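Local coordinates for enoyl-CoA hydratase/isomerase family protein (Pseudomonas syringae pv. tomato, PDB 3OT6), which probably acts on acyl-CoA thioesters as a crotonase-fold enzyme of the enoyl-CoA hydratase/isomerase family, its exact reaction not being established, at residues Val8-Asp13 with Ala17-Asn22; Ile50-Gly55 with Ala189-Ala194. All coordinates share one frame; numbering follows the deposited sequence.

Interaction 1 of 2, residues Val8-Asp13 with Ala17-Asn22; sequences VSYHLD and ATLTLN
Tyr-10 and Leu-19 are cross-strand neighbours, a non-hydrogen-bonded pair of the antiparallel hairpin made by strands 8-13 and 16-21, which forms one margin of the six-stranded crotonase-fold sheet. With CG anti to the backbone N (chi1 -177°), the tyrosine ring runs alongside the leucine side chain and reaches on to Ala-17. From CB the chain leads to CG and then to CD1, which meets Leu-19 CD1 at 3.8 Å. CE1 touches the methyl CB of Ala-17 at 3.6 Å; CZ brushes the same methyl, and so does OH, whose hydrogen-bonding partner is Asp-47. Val-8 continues this apolar face: its CG1 packs on Leu-19 CB and its CG2 on Leu-21 CD1, each at an oblique angle. Helix 31-46 lies over the face, touching Val-8, Tyr-10, Leu-19 and Leu-21.

Backbone bonds join the strands at the pairs Ser-9/Thr-20 and His-11/Thr-18. His-11 N reaches Thr-18 O at 3.0 Å almost straight (171°), whereas Ser-9 N to Thr-20 O is more bent (139°). Val-8 CA adds a CA-H...O contact to that same Thr-20 O at 3.1 Å.

Ser-9, His-11, Thr-18 and Thr-20 occupy the other face. A water there is hydrogen-bonded to Ser-9 OG and Thr-20 OG1, both at 2.8 Å. It donates to Thr-18 O at 2.9 Å. Thr-18 O thus takes both this water and His-11 N. The hairpin is therefore amphipathic, largely hydrocarbon against helix 31-46 on one side, and on the other polar groups, among them the Ser-9 and Thr-20 hydroxyls joined by a water.

Interaction 2 of 2, residues Ile50-Gly55 with Ala189-Ala194; sequences IVIVTG and AALAVA
In both Ile-50 and Ile-52 CG1 stands anti to the carbonyl carbon (chi1 -68° and -67°), and CD1 then extends on trans to CA, which carries it to helix 186-197. This is helix-on-sheet packing within the crotonase fold: strand 50-54, inside the six-stranded sheet, packs its two isoleucines on the helix. The short segments run nearly antiparallel, at 158°, with their axes 9.6 Å apart. Ala-190 and Ala-194 both turn their CB atoms toward the strand.

Ile-52 meets two helix residues. Its CD1 lies 3.6 Å from Ala-190 CB and also meets Leu-191 CD2 at 3.9 Å. The CB of Leu-191 points away from the strand, yet its side chain returns to cross that of Ile-52 at about a right angle. No hydrogen bond passes between strand and helix, so the contact rests on van der Waals packing, nearly all of it between hydrocarbon groups. Val-16 of strand 16-21 touches Ile-52, Leu-191 and Ala-194, while Ile-98 of strand 97-100 packs on Ile-50 and Ala-194; the neighbouring strands thus extend the same helix-bearing layer. Val-51 and Val-53 turn to helix 31-46 instead.

Nearer the start of the strand, Ile-50 divides its branches over Ala-194: CG2 rests 4.0 Å from Ala-194 CB, and CD1 comes to 3.4 Å from Ala-194 O.

From the N terminus, the short helix 4-7 leads into strand 8-13, and interaction 1 closes a tight hairpin, three residues separating its segments. The chain then passes through helix 31-46 to strand 50-54, where interaction 2 opens; its partner on helix 186-197 follows after 133 intervening residues. The two loops follow in series, neither enclosing the other. They meet in the sheet, where strands 16-21 and 50-54 are parallel neighbours: Ala-17 N to Ile-50 O and Leu-19 N to Ile-52 O are probable hydrogen bonds. Interaction 1 thus joins an outermost strand to the sheet, whereas interaction 2 brings a late helix onto its inner strands.

Interaction 1 of 2, residues Val8-Asp13 with Ala17-Asn22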
loop_
_atom_site.group_PDB
_atom_site.type_symbol
_atom_site.label_atom_id
_atom_site.label_comp_id
_atom_site.label_asym_id
_atom_site.label_seq_id
_atom_site.Cartn_x
_atom_site.Cartn_y
_atom_site.Cartn_z
ATOM N N VAL A 8 -13.962 -1.163 2.331
ATOM C CA VAL A 8 -13.193 -1.846 1.346
ATOM C C VAL A 8 -14.174 -2.846 0.707
ATOM O O VAL A 8 -14.490 -3.873 1.330
ATOM C CB VAL A 8 -11.934 -2.557 2.007
ATOM C CG1 VAL A 8 -11.231 -3.428 1.035
ATOM C CG2 VAL A 8 -10.949 -1.523 2.691
ATOM N N SER A 9 -14.714 -2.533 -0.479
ATOM C CA SER A 9 -15.621 -3.492 -1.143
ATOM C C SER A 9 -14.829 -4.682 -1.745
ATOM O O SER A 9 -13.673 -4.521 -2.193
ATOM C CB SER A 9 -16.433 -2.817 -2.221
ATOM O OG SER A 9 -15.533 -2.429 -3.247
ATOM N N TYR A 10 -15.413 -5.877 -1.745
ATOM C CA TYR A 10 -14.737 -7.017 -2.344
ATOM C C TYR A 10 -15.492 -7.521 -3.562
ATOM O O TYR A 10 -16.603 -7.969 -3.475
ATOM C CB TYR A 10 -14.621 -8.116 -1.303
ATOM C CG TYR A 10 -13.886 -9.360 -1.742
ATOM C CD1 TYR A 10 -12.523 -9.516 -1.480
ATOM C CD2 TYR A 10 -14.562 -10.413 -2.374
ATOM C CE1 TYR A 10 -11.840 -10.663 -1.875
ATOM C CE2 TYR A 10 -13.882 -11.563 -2.767
ATOM C CZ TYR A 10 -12.527 -11.671 -2.522
ATOM O OH TYR A 10 -11.856 -12.792 -2.891
ATOM N N HIS A 11 -14.884 -7.523 -4.713
ATOM C CA HIS A 11 -15.564 -8.209 -5.791
ATOM C C HIS A 11 -14.641 -9.204 -6.503
ATOM O O HIS A 11 -13.588 -8.837 -6.924
ATOM C CB HIS A 11 -16.265 -7.196 -6.731
ATOM C CG HIS A 11 -16.096 -7.505 -8.194
ATOM N ND1 HIS A 11 -17.061 -8.168 -8.938
ATOM C CD2 HIS A 11 -15.063 -7.249 -9.054
ATOM C CE1 HIS A 11 -16.624 -8.307 -10.187
ATOM N NE2 HIS A 11 -15.417 -7.756 -10.284
ATOM N N LEU A 12 -15.065 -10.462 -6.645
ATOM C CA LEU A 12 -14.284 -11.501 -7.379
ATOM C C LEU A 12 -14.804 -11.745 -8.829
ATOM O O LEU A 12 -15.987 -11.954 -9.067
ATOM C CB LEU A 12 -14.247 -12.778 -6.547
ATOM C CG LEU A 12 -13.702 -14.071 -7.160
ATOM C CD1 LEU A 12 -12.224 -13.984 -7.367
ATOM C CD2 LEU A 12 -14.113 -15.317 -6.303
ATOM N N ASP A 13 -13.939 -11.657 -9.814
ATOM C CA ASP A 13 -14.350 -11.878 -11.148
ATOM C C ASP A 13 -13.180 -12.499 -11.843
ATOM O O ASP A 13 -12.122 -11.904 -11.867
ATOM C CB ASP A 13 -14.724 -10.582 -11.858
ATOM C CG ASP A 13 -15.566 -10.853 -13.146
ATOM O OD1 ASP A 13 -16.788 -11.220 -13.007
ATOM O OD2 ASP A 13 -15.017 -10.748 -14.288
ATOM N N ALA A 17 -9.532 -10.581 -7.487
ATOM C CA ALA A 17 -10.342 -9.938 -6.438
ATOM C C ALA A 17 -9.962 -8.454 -6.359
ATOM O O ALA A 17 -8.814 -8.115 -6.001
ATOM C CB ALA A 17 -10.141 -10.622 -5.080
ATOM N N THR A 18 -10.892 -7.572 -6.738
ATOM C CA THR A 18 -10.703 -6.141 -6.647
ATOM C C THR A 18 -11.141 -5.719 -5.261
ATOM O O THR A 18 -12.292 -5.990 -4.872
ATOM C CB THR A 18 -11.498 -5.384 -7.689
ATOM O OG1 THR A 18 -11.110 -5.809 -8.998
ATOM C CG2 THR A 18 -11.194 -3.908 -7.597
ATOM N N LEU A 19 -10.201 -5.105 -4.510
ATOM C CA LEU A 19 -10.442 -4.469 -3.184
ATOM C C LEU A 19 -10.484 -2.974 -3.388
ATOM O O LEU A 19 -9.480 -2.345 -3.788
ATOM C CB LEU A 19 -9.376 -4.885 -2.187
ATOM C CG LEU A 19 -9.529 -6.324 -1.589
ATOM C CD1 LEU A 19 -9.612 -7.447 -2.634
ATOM C CD2 LEU A 19 -8.476 -6.659 -0.600
ATOM N N THR A 20 -11.675 -2.396 -3.228
ATOM C CA THR A 20 -11.843 -0.976 -3.537
ATOM C C THR A 20 -11.955 -0.235 -2.230
ATOM O O THR A 20 -12.872 -0.521 -1.448
ATOM C CB THR A 20 -13.061 -0.693 -4.373
ATOM O OG1 THR A 20 -12.972 -1.441 -5.597
ATOM C CG2 THR A 20 -13.101 0.782 -4.717
ATOM N N LEU A 21 -10.980 0.619 -1.925
ATOM C CA LEU A 21 -11.076 1.383 -0.713
ATOM C C LEU A 21 -11.981 2.541 -1.020
ATOM O O LEU A 21 -11.864 3.164 -2.081
ATOM C CB LEU A 21 -9.701 1.893 -0.304
ATOM C CG LEU A 21 -9.573 2.853 0.885
ATOM C CD1 LEU A 21 -10.217 2.360 2.216
ATOM C CD2 LEU A 21 -8.108 3.259 1.064
ATOM N N ASN A 22 -12.898 2.819 -0.108
ATOM C CA ASN A 22 -13.801 3.948 -0.254
ATOM C C ASN A 22 -14.205 4.545 1.122
ATOM O O ASN A 22 -15.207 4.136 1.745
ATOM C CB ASN A 22 -15.006 3.493 -1.074
ATOM C CG ASN A 22 -16.035 4.574 -1.246
ATOM O OD1 ASN A 22 -15.771 5.760 -1.021
ATOM N ND2 ASN A 22 -17.228 4.170 -1.622
HETATM O O HOH W 1 -14.257 -3.910 -5.235
#

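Interaction 2 of 2, residues Ile50-Gly55 with Ala189-Ala194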
loop_
_atom_site.group_PDB
_atom_site.type_symbol
_atom_site.label_atom_id
_atom_site.label_comp_id
_atom_site.label_asym_id
_atom_site.label_seq_id
_atom_site.Cartn_x
_atom_site.Cartn_y
_atom_site.Cartn_z
ATOM N N ILE A 50 -5.710 -13.541 -7.571
ATOM C CA ILE A 50 -4.902 -12.388 -7.777
ATOM C C ILE A 50 -5.628 -11.124 -7.220
ATOM O O ILE A 50 -6.826 -10.912 -7.497
ATOM C CB ILE A 50 -4.539 -12.246 -9.246
ATOM C CG1 ILE A 50 -3.597 -13.399 -9.601
ATOM C CG2 ILE A 50 -3.771 -10.913 -9.456
ATOM C CD1 ILE A 50 -3.437 -13.648 -11.088
ATOM N N VAL A 51 -4.946 -10.332 -6.380
ATOM C CA VAL A 51 -5.621 -9.204 -5.696
ATOM C C VAL A 51 -5.246 -7.936 -6.416
ATOM O O VAL A 51 -4.094 -7.777 -6.839
ATOM C CB VAL A 51 -5.193 -9.055 -4.213
ATOM C CG1 VAL A 51 -5.692 -7.715 -3.652
ATOM C CG2 VAL A 51 -5.727 -10.261 -3.316
ATOM N N ILE A 52 -6.250 -7.086 -6.658
ATOM C CA ILE A 52 -6.070 -5.684 -7.144
ATOM C C ILE A 52 -6.619 -4.719 -6.059
ATOM O O ILE A 52 -7.810 -4.720 -5.811
ATOM C CB ILE A 52 -6.852 -5.393 -8.408
ATOM C CG1 ILE A 52 -6.322 -6.166 -9.579
ATOM C CG2 ILE A 52 -6.651 -3.924 -8.815
ATOM C CD1 ILE A 52 -7.078 -5.793 -10.938
ATOM N N VAL A 53 -5.769 -3.926 -5.418
ATOM C CA VAL A 53 -6.212 -2.938 -4.451
ATOM C C VAL A 53 -6.277 -1.619 -5.221
ATOM O O VAL A 53 -5.349 -1.279 -5.952
ATOM C CB VAL A 53 -5.210 -2.791 -3.247
ATOM C CG1 VAL A 53 -5.664 -1.696 -2.266
ATOM C CG2 VAL A 53 -5.059 -4.084 -2.471
ATOM N N THR A 54 -7.378 -0.884 -5.081
ATOM C CA THR A 54 -7.553 0.409 -5.751
ATOM C C THR A 54 -8.354 1.359 -4.845
ATOM O O THR A 54 -8.847 0.961 -3.793
ATOM C CB THR A 54 -8.222 0.237 -7.198
ATOM O OG1 THR A 54 -7.992 1.433 -7.978
ATOM C CG2 THR A 54 -9.748 -0.035 -7.126
ATOM N N GLY A 55 -8.480 2.614 -5.224
ATOM C CA GLY A 55 -9.204 3.563 -4.398
ATOM C C GLY A 55 -10.405 4.160 -5.125
ATOM O O GLY A 55 -11.136 3.451 -5.814
ATOM N N ALA A 189 -5.389 -1.965 -17.628
ATOM C CA ALA A 189 -3.963 -2.285 -17.483
ATOM C C ALA A 189 -3.752 -3.286 -16.304
ATOM O O ALA A 189 -2.957 -4.266 -16.421
ATOM C CB ALA A 189 -3.144 -1.027 -17.324
ATOM N N ALA A 190 -4.505 -3.058 -15.216
ATOM C CA ALA A 190 -4.503 -3.930 -14.048
ATOM C C ALA A 190 -4.927 -5.353 -14.357
ATOM O O ALA A 190 -4.227 -6.282 -13.946
ATOM C CB ALA A 190 -5.313 -3.355 -12.882
ATOM N N LEU A 191 -6.056 -5.537 -15.067
ATOM C CA LEU A 191 -6.440 -6.874 -15.564
ATOM C C LEU A 191 -5.407 -7.474 -16.533
ATOM O O LEU A 191 -5.166 -8.689 -16.545
ATOM C CB LEU A 191 -7.858 -6.862 -16.145
ATOM C CG LEU A 191 -8.912 -6.479 -15.096
ATOM C CD1 LEU A 191 -10.304 -6.353 -15.730
ATOM C CD2 LEU A 191 -8.958 -7.486 -13.949
ATOM N N ALA A 192 -4.760 -6.649 -17.326
ATOM C CA ALA A 192 -3.775 -7.196 -18.211
ATOM C C ALA A 192 -2.534 -7.781 -17.463
ATOM O O ALA A 192 -1.962 -8.786 -17.906
ATOM C CB ALA A 192 -3.361 -6.137 -19.237
ATOM N N VAL A 193 -2.105 -7.122 -16.368
ATOM C CA VAL A 193 -1.035 -7.597 -15.507
ATOM C C VAL A 193 -1.505 -8.814 -14.725
ATOM O O VAL A 193 -0.769 -9.796 -14.558
ATOM C CB VAL A 193 -0.607 -6.504 -14.500
ATOM C CG1 VAL A 193 0.375 -7.097 -13.435
ATOM C CG2 VAL A 193 0.057 -5.361 -15.230
ATOM N N ALA A 194 -2.725 -8.756 -14.223
ATOM C CA ALA A 194 -3.319 -9.916 -13.594
ATOM C C ALA A 194 -3.300 -11.114 -14.552
ATOM O O ALA A 194 -2.957 -12.224 -14.127
ATOM C CB ALA A 194 -4.700 -9.613 -13.163
#